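Secretory-abundant heat soluble protein 1 (Ramazzottius varieornatus, PDB 5XN9) acts as a secreted, heat-soluble molecular shield that protects an anhydrobiotic tardigrade under water-deficient conditions, and has a beta-barrel fold like that of lipid-binding proteins. Local coordinates at residues A[11-16]-A[40-45]; A[94-99]-A[109-114]; A[118-123]-A[131-136]. All coordinates share one frame; numbering follows the deposited sequence.

From the N terminus, strand 10-19 is the first to be paired: interaction 1 joins it to strand 42-48 and closes the connection that carries helices 21-27 and 32-35. Further along, interaction 2 closes the hairpin of strands 94-101 and 106-114, and interaction 3 the next one, between strands 118-125 and 128-136. The three contacts follow one another in series, none nested within another. They lie in one antiparallel sheet: strands 106-114 and 118-125 are neighbours, linking interactions 2 and 3, while strand 128-136 returns to strand 10-19, linking interaction 3 to interaction 1. A magnesium ion inside the barrel bridges 40-45 and 131-136.

Interaction 1: residues A[11-16]-A[40-45]; sequences KWESTD and KTFHKI. With MG (magnesium ion), chain C; EDO (1,2-ethanediol), chain G.
Glu13 lays its CB and CG beside the ring of Phe42, the two side chains pointing the same way, with Glu13 CG 3.6 Å from Phe42 CE2. CG stands anti to the backbone N (chi1 171°) and the rest of the chain is extended, which carries the carboxylate out to Lys40. Lys40 bends twice, at chi2 and chi3, and crosses the glutamate obliquely; its NZ makes a 2.7 Å salt bridge to Glu13 OE1, on the anti side of the carboxylate. The same NZ donates to Ser14 O at 2.8 Å, so one ammonium grips both a side chain and the backbone. Ser14 OG in turn accepts Thr41 N at 2.9 Å, beside the backbone bond from Ser14 N to Thr41 O. Beyond the Glu13-Phe42 rung, Trp12 and His43 form a hydrogen-bonded pair, their CB atoms 4.3 Å apart on the other face. There, inside the barrel, His43 NE2 binds a magnesium ion of this crystal at 1.9 Å, while its ND1 is hydrogen-bonded to His54 NE2; Tyr134 is the second protein ligand. This antiparallel pairing of the first strand with the strand following the two helices is characteristic of the fatty-acid-binding-protein barrel.

Interaction 2: residues A[94-99]-A[109-114]; sequences NLKAEV and HDEYKV. With ZN (zinc ion), chain D.
Glu98 CG lies anti to the backbone N (chi1 -172°), and a bend at chi2 (80°) swings the carboxylate toward His109, whose CG is anti to its own carbonyl carbon. The two groups run side by side, their planes 53° apart, and meet at a zinc ion: Glu98 OE2 and His109 NE2 each bind it at 2.0 Å. Glu98 OE1 stands farther from zinc, at 2.7 Å, and lies 3.2 Å from His109 CD2. On the same face, Lys96 and Glu111 lie alongside, pointing the same way; the ammonium itself makes its salt bridge to Asp91 on the adjoining strand. On the opposite face Leu95 and Tyr112 pack with their CB atoms 4.0 Å apart, and Tyr112 OH is hydrogen-bonded to Lys121. Two hydrogen-bonded pairs, Leu95-Tyr112 and Ala97-Asp110, hold the hairpin together; Tyr112 N reaches Leu95 O at 2.7 Å. Where the ladder ends, a water donates to Asn94 OD1 and accepts from Val114 N. Binding through NE2 leaves that nitrogen's lone pair on zinc, and the positive metal probably offsets the carboxylate's charge, a coordination that ties the two strands across a non-hydrogen-bonded pair.

Interaction 3: residues A[118-123]-A[131-136]; sequences ELEKTY and KRWYKK. With MG (magnesium ion), chain C; ACY (acetic acid), chain L.
Strands 118-123 and 131-136 run antiparallel at 155°, their axes 4.6 Å apart, as the final hairpin of the fatty-acid-binding-protein-like barrel. Hydrogen-bonded pairs Leu119-Tyr134 and Lys121-Arg132, with two backbone bonds apiece, alternate with non-hydrogen-bonded pairs. On the face of Glu120 and Thr122, Lys131 reaches across with an extended chain that turns at its end (chi4 -71°). In the conformer described, one of two for Glu120, Lys131 NZ makes a salt bridge of 2.6 Å to Glu120 OE1, which it meets nearly along the C-O axis; it also donates to Thr122 OG1 at 2.8 Å. In that conformer Glu120 lies beside the indole of Trp133, carboxylate and ring planes 57° apart, and its OE2 takes a weak bond from Trp133 NE1. Glu118 flanks the same indole at CD1, its OE1 salt-bridged to Arg17, which also makes a cation-pi contact with Trp133.

The inner face holds a polar cluster around magnesium and an acetate that probably came from the crystallisation liquor. Lys121 CG packs over one face of the Tyr123 ring, offset toward the rim, and Lys121 NZ donates to acetate OXT at 2.6 Å. Tyr123 OH donates to acetate O, which also accepts Arg132 NH1 in the plane of the guanidinium. The other terminal nitrogen of that group, NH2, is bonded to Asn38 and to the carbonyl of His39. Magnesium, also held by His43, is bound by acetate OXT at 1.9 Å and by Tyr134 OH at 2.0 Å.

Interaction 1: residues A[11-16]-A[40-45]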
loop_
_atom_site.group_PDB
_atom_site.type_symbol
_atom_site.label_atom_id
_atom_site.label_comp_id
_atom_site.label_asym_id
_atom_site.label_seq_id
_atom_site.Cartn_x
_atom_site.Cartn_y
_atom_site.Cartn_z
ATOM N N LYS A 11 -0.547 -0.910 -12.995
ATOM C CA LYS A 11 0.592 -0.078 -12.634
ATOM C C LYS A 11 0.061 1.299 -12.270
ATOM O O LYS A 11 -0.551 1.970 -13.108
ATOM C CB LYS A 11 1.561 0.032 -13.806
ATOM C CG LYS A 11 2.132 -1.289 -14.248
ATOM C CD LYS A 11 3.227 -1.059 -15.283
ATOM C CE LYS A 11 3.690 -2.365 -15.867
ATOM N NZ LYS A 11 2.547 -3.036 -16.534
ATOM N N TRP A 12 0.291 1.709 -11.028
ATOM C CA TRP A 12 -0.286 2.924 -10.470
ATOM C C TRP A 12 0.824 3.864 -10.033
ATOM O O TRP A 12 1.830 3.422 -9.476
ATOM C CB TRP A 12 -1.147 2.585 -9.255
ATOM C CG TRP A 12 -2.214 1.590 -9.558
ATOM C CD1 TRP A 12 -2.186 0.243 -9.309
ATOM C CD2 TRP A 12 -3.475 1.859 -10.175
ATOM N NE1 TRP A 12 -3.362 -0.339 -9.731
ATOM C CE2 TRP A 12 -4.165 0.630 -10.274
ATOM C CE3 TRP A 12 -4.087 3.020 -10.660
ATOM C CZ2 TRP A 12 -5.440 0.533 -10.821
ATOM C CZ3 TRP A 12 -5.351 2.922 -11.208
ATOM C CH2 TRP A 12 -6.015 1.685 -11.286
ATOM N N GLU A 13 0.622 5.165 -10.246
ATOM C CA GLU A 13 1.623 6.174 -9.929
ATOM C C GLU A 13 0.966 7.277 -9.113
ATOM O O GLU A 13 -0.155 7.689 -9.416
ATOM C CB GLU A 13 2.190 6.752 -11.230
ATOM C CG GLU A 13 3.084 7.952 -11.064
ATOM C CD GLU A 13 3.555 8.495 -12.397
ATOM O OE1 GLU A 13 4.163 9.583 -12.415
ATOM O OE2 GLU A 13 3.318 7.829 -13.427
ATOM N N SER A 14 1.663 7.756 -8.080
ATOM C CA SER A 14 1.088 8.774 -7.205
ATOM C C SER A 14 0.903 10.098 -7.934
ATOM O O SER A 14 1.598 10.406 -8.906
ATOM C CB SER A 14 1.958 8.976 -5.966
ATOM O OG SER A 14 3.263 9.399 -6.310
ATOM N N THR A 15 -0.063 10.880 -7.463
ATOM C CA THR A 15 -0.367 12.185 -8.022
ATOM C C THR A 15 -0.045 13.259 -6.989
ATOM O O THR A 15 0.564 12.991 -5.947
ATOM C CB THR A 15 -1.844 12.249 -8.425
ATOM O OG1 THR A 15 -2.651 12.243 -7.241
ATOM C CG2 THR A 15 -2.219 11.058 -9.303
ATOM N N ASP A 16 -0.473 14.490 -7.275
ATOM C CA ASP A 16 -0.334 15.581 -6.321
ATOM C C ASP A 16 -1.388 15.547 -5.225
ATOM O O ASP A 16 -1.261 16.289 -4.245
ATOM C CB ASP A 16 -0.409 16.930 -7.041
ATOM C CG ASP A 16 0.808 17.201 -7.898
ATOM O OD1 ASP A 16 1.797 16.452 -7.773
ATOM O OD2 ASP A 16 0.778 18.172 -8.687
ATOM N N LYS A 40 7.181 10.693 -5.249
ATOM C CA LYS A 40 6.633 9.843 -6.299
ATOM C C LYS A 40 6.714 8.374 -5.906
ATOM O O LYS A 40 7.791 7.853 -5.594
ATOM C CB LYS A 40 7.405 10.096 -7.595
ATOM C CG LYS A 40 6.944 9.273 -8.783
ATOM C CD LYS A 40 5.496 9.539 -9.132
ATOM C CE LYS A 40 5.270 10.970 -9.581
ATOM N NZ LYS A 40 3.930 11.126 -10.216
ATOM N N THR A 41 5.562 7.716 -5.922
ATOM C CA THR A 41 5.413 6.354 -5.436
ATOM C C THR A 41 4.672 5.551 -6.489
ATOM O O THR A 41 3.719 6.046 -7.100
ATOM C CB THR A 41 4.610 6.345 -4.118
ATOM O OG1 THR A 41 5.311 7.125 -3.136
ATOM C CG2 THR A 41 4.382 4.919 -3.589
ATOM N N PHE A 42 5.112 4.317 -6.698
ATOM C CA PHE A 42 4.489 3.416 -7.650
ATOM C C PHE A 42 4.011 2.163 -6.929
ATOM O O PHE A 42 4.723 1.609 -6.084
ATOM C CB PHE A 42 5.480 3.017 -8.748
ATOM C CG PHE A 42 5.992 4.170 -9.544
ATOM C CD1 PHE A 42 7.097 4.887 -9.113
ATOM C CD2 PHE A 42 5.375 4.537 -10.728
ATOM C CE1 PHE A 42 7.577 5.966 -9.853
ATOM C CE2 PHE A 42 5.848 5.605 -11.473
ATOM C CZ PHE A 42 6.949 6.324 -11.034
ATOM N N HIS A 43 2.800 1.729 -7.262
ATOM C CA HIS A 43 2.265 0.436 -6.849
ATOM C C HIS A 43 1.981 -0.351 -8.111
ATOM O O HIS A 43 1.234 0.116 -8.975
ATOM C CB HIS A 43 0.954 0.582 -6.068
ATOM C CG HIS A 43 1.126 1.172 -4.708
ATOM N ND1 HIS A 43 1.501 0.418 -3.618
ATOM C CD2 HIS A 43 0.995 2.443 -4.261
ATOM C CE1 HIS A 43 1.591 1.198 -2.557
ATOM N NE2 HIS A 43 1.284 2.431 -2.919
ATOM N N LYS A 44 2.577 -1.533 -8.222
ATOM C CA LYS A 44 2.316 -2.441 -9.328
ATOM C C LYS A 44 1.783 -3.738 -8.741
ATOM O O LYS A 44 2.430 -4.351 -7.890
ATOM C CB LYS A 44 3.591 -2.667 -10.146
ATOM C CG LYS A 44 4.146 -1.379 -10.730
ATOM C CD LYS A 44 5.405 -1.612 -11.547
ATOM C CE LYS A 44 5.997 -0.276 -11.996
ATOM N NZ LYS A 44 7.325 -0.396 -12.660
ATOM N N ILE A 45 0.595 -4.141 -9.175
ATOM C CA ILE A 45 -0.068 -5.321 -8.638
ATOM C C ILE A 45 -0.475 -6.200 -9.813
ATOM O O ILE A 45 -1.205 -5.746 -10.704
ATOM C CB ILE A 45 -1.294 -4.959 -7.775
ATOM C CG1 ILE A 45 -0.904 -4.028 -6.615
ATOM C CG2 ILE A 45 -1.952 -6.215 -7.241
ATOM C CD1 ILE A 45 -2.090 -3.447 -5.857
HETATM MG MG MG C . 1.257 4.058 -1.921
HETATM C C1 EDO G . 4.285 -5.524 -17.708
HETATM O O1 EDO G . 5.627 -5.071 -17.490
HETATM C C2 EDO G . 3.709 -4.835 -18.941
HETATM O O2 EDO G . 2.278 -4.875 -18.883
#

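Interaction 2: residues A[94-99]-A[109-114]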
loop_
_atom_site.group_PDB
_atom_site.type_symbol
_atom_site.label_atom_id
_atom_site.label_comp_id
_atom_site.label_asym_id
_atom_site.label_seq_id
_atom_site.Cartn_x
_atom_site.Cartn_y
_atom_site.Cartn_z
ATOM N N ASN A 94 -12.803 -4.034 -4.161
ATOM C CA ASN A 94 -11.648 -3.334 -3.622
ATOM C C ASN A 94 -10.715 -4.300 -2.907
ATOM O O ASN A 94 -11.088 -5.421 -2.561
ATOM C CB ASN A 94 -12.093 -2.231 -2.659
ATOM C CG ASN A 94 -12.997 -1.222 -3.329
ATOM O OD1 ASN A 94 -12.845 -0.942 -4.518
ATOM N ND2 ASN A 94 -13.957 -0.685 -2.581
ATOM N N LEU A 95 -9.486 -3.847 -2.694
ATOM C CA LEU A 95 -8.447 -4.642 -2.051
ATOM C C LEU A 95 -8.128 -4.016 -0.703
ATOM O O LEU A 95 -7.972 -2.796 -0.606
ATOM C CB LEU A 95 -7.187 -4.667 -2.920
ATOM C CG LEU A 95 -5.993 -5.468 -2.402
ATOM C CD1 LEU A 95 -6.298 -6.967 -2.365
ATOM C CD2 LEU A 95 -4.760 -5.187 -3.249
ATOM N N LYS A 96 -8.045 -4.843 0.336
ATOM C CA LYS A 96 -7.701 -4.372 1.670
ATOM C C LYS A 96 -6.525 -5.176 2.200
ATOM O O LYS A 96 -6.410 -6.369 1.922
ATOM C CB LYS A 96 -8.888 -4.512 2.634
ATOM C CG LYS A 96 -10.026 -3.569 2.298
ATOM C CD LYS A 96 -11.105 -3.555 3.365
ATOM C CE LYS A 96 -12.089 -2.407 3.137
ATOM N NZ LYS A 96 -13.336 -2.593 3.907
ATOM N N ALA A 97 -5.642 -4.521 2.946
ATOM C CA ALA A 97 -4.573 -5.208 3.657
ATOM C C ALA A 97 -4.675 -4.900 5.142
ATOM O O ALA A 97 -4.802 -3.730 5.544
ATOM C CB ALA A 97 -3.184 -4.833 3.136
ATOM N N GLU A 98 -4.602 -5.954 5.947
ATOM C CA GLU A 98 -4.516 -5.860 7.400
ATOM C C GLU A 98 -3.055 -6.054 7.786
ATOM O O GLU A 98 -2.473 -7.102 7.492
ATOM C CB GLU A 98 -5.341 -6.983 8.028
ATOM C CG GLU A 98 -5.478 -6.867 9.533
ATOM C CD GLU A 98 -6.545 -5.875 9.945
ATOM O OE1 GLU A 98 -7.306 -5.404 9.073
ATOM O OE2 GLU A 98 -6.620 -5.580 11.156
ATOM N N VAL A 99 -2.455 -5.050 8.419
ATOM C CA VAL A 99 -1.016 -5.038 8.666
ATOM C C VAL A 99 -0.749 -4.980 10.169
ATOM O O VAL A 99 -1.235 -4.074 10.854
ATOM C CB VAL A 99 -0.335 -3.873 7.938
ATOM C CG1 VAL A 99 1.133 -3.863 8.260
ATOM C CG2 VAL A 99 -0.563 -3.986 6.424
ATOM N N HIS A 109 -4.506 -0.367 8.600
ATOM C CA HIS A 109 -5.426 -0.726 7.530
ATOM C C HIS A 109 -5.001 -0.014 6.257
ATOM O O HIS A 109 -4.787 1.203 6.265
ATOM C CB HIS A 109 -6.854 -0.303 7.880
ATOM C CG HIS A 109 -7.483 -1.131 8.951
ATOM N ND1 HIS A 109 -8.697 -0.810 9.524
ATOM C CD2 HIS A 109 -7.072 -2.272 9.552
ATOM C CE1 HIS A 109 -8.999 -1.714 10.439
ATOM N NE2 HIS A 109 -8.034 -2.616 10.470
ATOM N N ASP A 110 -4.880 -0.770 5.172
ATOM C CA ASP A 110 -4.680 -0.216 3.843
ATOM C C ASP A 110 -5.888 -0.596 3.004
ATOM O O ASP A 110 -6.391 -1.717 3.104
ATOM C CB ASP A 110 -3.453 -0.848 3.188
ATOM C CG ASP A 110 -2.164 -0.178 3.587
ATOM O OD1 ASP A 110 -2.220 0.857 4.286
ATOM O OD2 ASP A 110 -1.096 -0.683 3.183
ATOM N N GLU A 111 -6.383 0.344 2.218
ATOM C CA GLU A 111 -7.455 0.047 1.284
ATOM C C GLU A 111 -7.072 0.586 -0.082
ATOM O O GLU A 111 -6.458 1.651 -0.191
ATOM C CB GLU A 111 -8.808 0.625 1.733
ATOM C CG GLU A 111 -9.952 0.335 0.762
ATOM C CD GLU A 111 -11.222 1.093 1.092
ATOM O OE1 GLU A 111 -12.231 0.445 1.426
ATOM O OE2 GLU A 111 -11.211 2.338 1.018
ATOM N N TYR A 112 -7.412 -0.171 -1.117
ATOM C CA TYR A 112 -7.192 0.228 -2.503
ATOM C C TYR A 112 -8.543 0.224 -3.204
ATOM O O TYR A 112 -9.151 -0.838 -3.372
ATOM C CB TYR A 112 -6.247 -0.750 -3.210
ATOM C CG TYR A 112 -4.882 -0.837 -2.573
ATOM C CD1 TYR A 112 -4.680 -1.587 -1.417
ATOM C CD2 TYR A 112 -3.789 -0.173 -3.126
ATOM C CE1 TYR A 112 -3.430 -1.661 -0.823
ATOM C CE2 TYR A 112 -2.532 -0.242 -2.537
ATOM C CZ TYR A 112 -2.364 -0.987 -1.383
ATOM O OH TYR A 112 -1.126 -1.055 -0.776
ATOM N N LYS A 113 -9.003 1.401 -3.625
ATOM C CA LYS A 113 -10.337 1.567 -4.186
ATOM C C LYS A 113 -10.212 2.283 -5.523
ATOM O O LYS A 113 -9.742 3.426 -5.576
ATOM C CB LYS A 113 -11.203 2.375 -3.216
ATOM C CG LYS A 113 -12.580 2.758 -3.717
ATOM C CD LYS A 113 -13.275 3.613 -2.661
ATOM C CE LYS A 113 -14.577 4.238 -3.157
ATOM N NZ LYS A 113 -15.295 4.961 -2.062
ATOM N N VAL A 114 -10.632 1.618 -6.595
ATOM C CA VAL A 114 -10.454 2.122 -7.950
ATOM C C VAL A 114 -11.768 2.747 -8.395
ATOM O O VAL A 114 -12.777 2.052 -8.547
ATOM C CB VAL A 114 -9.985 1.018 -8.908
ATOM C CG1 VAL A 114 -9.995 1.524 -10.345
ATOM C CG2 VAL A 114 -8.595 0.546 -8.515
HETATM ZN ZN ZN D . -8.179 -4.398 11.472
HETATM O O HOH W 1 -10.695 -1.250 -6.501
#

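Interaction 3: residues A[118-123]-A[131-136]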
loop_
_atom_site.group_PDB
_atom_site.type_symbol
_atom_site.label_atom_id
_atom_site.label_comp_id
_atom_site.label_asym_id
_atom_site.label_seq_id
_atom_site.Cartn_x
_atom_site.Cartn_y
_atom_site.Cartn_z
ATOM N N GLU A 118 -8.531 5.912 -11.832
ATOM C CA GLU A 118 -7.868 6.439 -10.652
ATOM C C GLU A 118 -7.981 5.441 -9.502
ATOM O O GLU A 118 -8.969 4.712 -9.382
ATOM C CB GLU A 118 -8.492 7.794 -10.287
ATOM C CG GLU A 118 -8.638 8.109 -8.812
ATOM C CD GLU A 118 -9.275 9.471 -8.591
ATOM O OE1 GLU A 118 -8.713 10.478 -9.076
ATOM O OE2 GLU A 118 -10.346 9.534 -7.950
ATOM N N LEU A 119 -6.947 5.389 -8.670
ATOM C CA LEU A 119 -6.945 4.528 -7.495
ATOM C C LEU A 119 -6.806 5.400 -6.258
ATOM O O LEU A 119 -5.868 6.200 -6.159
ATOM C CB LEU A 119 -5.800 3.505 -7.553
ATOM C CG LEU A 119 -5.827 2.396 -6.498
ATOM C CD1 LEU A 119 -5.141 1.153 -7.035
ATOM C CD2 LEU A 119 -5.157 2.855 -5.221
ATOM N N GLU A 120 -7.719 5.220 -5.308
ATOM C CA GLU A 120 -7.693 5.931 -4.037
ATOM C C GLU A 120 -7.185 4.970 -2.967
ATOM O O GLU A 120 -7.784 3.912 -2.751
ATOM C CB GLU A 120 -9.101 6.420 -3.695
ATOM C CG GLU A 120 -9.206 7.276 -2.441
ATOM C CD GLU A 120 -10.624 7.775 -2.184
ATOM O OE1 GLU A 120 -11.087 7.678 -1.026
ATOM O OE2 GLU A 120 -11.276 8.260 -3.135
ATOM N N LYS A 121 -6.072 5.318 -2.323
ATOM C CA LYS A 121 -5.525 4.513 -1.241
ATOM C C LYS A 121 -5.827 5.193 0.082
ATOM O O LYS A 121 -5.561 6.387 0.252
ATOM C CB LYS A 121 -4.020 4.286 -1.377
ATOM C CG LYS A 121 -3.496 3.310 -0.337
ATOM C CD LYS A 121 -2.092 2.816 -0.646
ATOM C CE LYS A 121 -1.629 1.889 0.449
ATOM N NZ LYS A 121 -0.190 1.545 0.320
ATOM N N THR A 122 -6.403 4.437 1.006
ATOM C CA THR A 122 -6.719 4.928 2.336
ATOM C C THR A 122 -5.827 4.209 3.334
ATOM O O THR A 122 -5.660 2.988 3.259
ATOM C CB THR A 122 -8.191 4.674 2.656
ATOM O OG1 THR A 122 -9.005 5.333 1.680
ATOM C CG2 THR A 122 -8.533 5.217 4.031
ATOM N N TYR A 123 -5.247 4.972 4.251
ATOM C CA TYR A 123 -4.328 4.464 5.256
ATOM C C TYR A 123 -4.945 4.804 6.598
ATOM O O TYR A 123 -5.302 5.961 6.832
ATOM C CB TYR A 123 -2.977 5.195 5.165
ATOM C CG TYR A 123 -2.349 5.311 3.778
ATOM C CD1 TYR A 123 -2.875 6.171 2.814
ATOM C CD2 TYR A 123 -1.209 4.601 3.457
ATOM C CE1 TYR A 123 -2.302 6.289 1.562
ATOM C CE2 TYR A 123 -0.617 4.718 2.204
ATOM C CZ TYR A 123 -1.169 5.563 1.259
ATOM O OH TYR A 123 -0.589 5.685 0.012
ATOM N N LYS A 131 -5.295 9.683 3.009
ATOM C CA LYS A 131 -5.653 9.231 1.680
ATOM C C LYS A 131 -4.627 9.724 0.680
ATOM O O LYS A 131 -4.030 10.794 0.840
ATOM C CB LYS A 131 -7.035 9.732 1.274
ATOM C CG LYS A 131 -8.165 9.009 1.974
ATOM C CD LYS A 131 -9.497 9.611 1.600
ATOM C CE LYS A 131 -10.636 8.838 2.232
ATOM N NZ LYS A 131 -10.784 7.517 1.589
ATOM N N ARG A 132 -4.440 8.933 -0.365
ATOM C CA ARG A 132 -3.549 9.311 -1.440
ATOM C C ARG A 132 -4.151 8.799 -2.735
ATOM O O ARG A 132 -4.719 7.707 -2.763
ATOM C CB ARG A 132 -2.197 8.679 -1.180
ATOM C CG ARG A 132 -1.107 9.399 -1.803
ATOM C CD ARG A 132 0.208 8.870 -1.360
ATOM N NE ARG A 132 1.228 9.609 -2.054
ATOM C CZ ARG A 132 2.477 9.209 -2.186
ATOM N NH1 ARG A 132 2.869 8.049 -1.666
ATOM N NH2 ARG A 132 3.321 9.973 -2.847
ATOM N N TRP A 133 -4.065 9.599 -3.796
ATOM C CA TRP A 133 -4.668 9.237 -5.069
ATOM C C TRP A 133 -3.591 8.910 -6.091
ATOM O O TRP A 133 -2.560 9.591 -6.163
ATOM C CB TRP A 133 -5.585 10.342 -5.583
ATOM C CG TRP A 133 -6.854 10.391 -4.795
ATOM C CD1 TRP A 133 -8.036 9.787 -5.113
ATOM C CD2 TRP A 133 -7.060 11.037 -3.533
ATOM N NE1 TRP A 133 -8.971 10.036 -4.140
ATOM C CE2 TRP A 133 -8.397 10.797 -3.156
ATOM C CE3 TRP A 133 -6.247 11.801 -2.687
ATOM C CZ2 TRP A 133 -8.943 11.299 -1.975
ATOM C CZ3 TRP A 133 -6.792 12.298 -1.514
ATOM C CH2 TRP A 133 -8.128 12.047 -1.171
ATOM N N TYR A 134 -3.838 7.855 -6.866
ATOM C CA TYR A 134 -2.919 7.352 -7.872
ATOM C C TYR A 134 -3.614 7.318 -9.228
ATOM O O TYR A 134 -4.837 7.184 -9.313
ATOM C CB TYR A 134 -2.473 5.922 -7.514
ATOM C CG TYR A 134 -1.614 5.852 -6.274
ATOM C CD1 TYR A 134 -2.166 5.966 -5.000
ATOM C CD2 TYR A 134 -0.241 5.684 -6.376
ATOM C CE1 TYR A 134 -1.370 5.918 -3.877
ATOM C CE2 TYR A 134 0.559 5.636 -5.257
ATOM C CZ TYR A 134 -0.008 5.754 -4.010
ATOM O OH TYR A 134 0.781 5.707 -2.882
ATOM N N LYS A 135 -2.824 7.423 -10.292
ATOM C CA LYS A 135 -3.318 7.296 -11.656
ATOM C C LYS A 135 -2.629 6.118 -12.337
ATOM O O LYS A 135 -1.550 5.694 -11.936
ATOM C CB LYS A 135 -3.040 8.575 -12.451
ATOM C CG LYS A 135 -1.562 8.945 -12.500
ATOM C CD LYS A 135 -1.322 10.256 -13.240
ATOM C CE LYS A 135 0.147 10.658 -13.187
ATOM N NZ LYS A 135 0.411 11.948 -13.891
ATOM N N LYS A 136 -3.270 5.580 -13.372
ATOM C CA LYS A 136 -2.628 4.542 -14.173
ATOM C C LYS A 136 -1.365 5.093 -14.828
ATOM O O LYS A 136 -1.341 6.230 -15.310
ATOM C CB LYS A 136 -3.591 4.053 -15.255
ATOM C CG LYS A 136 -4.674 3.117 -14.751
ATOM C CD LYS A 136 -4.165 1.684 -14.639
ATOM C CE LYS A 136 -5.309 0.682 -14.755
ATOM N NZ LYS A 136 -4.850 -0.734 -14.720
HETATM MG MG MG C . 1.257 4.058 -1.921
HETATM C C ACY L . 2.379 4.353 0.011
HETATM O O ACY L . 2.125 5.573 0.127
HETATM O OXT ACY L . 1.506 3.472 -0.152
HETATM C CH3 ACY L . 3.814 3.916 0.066
#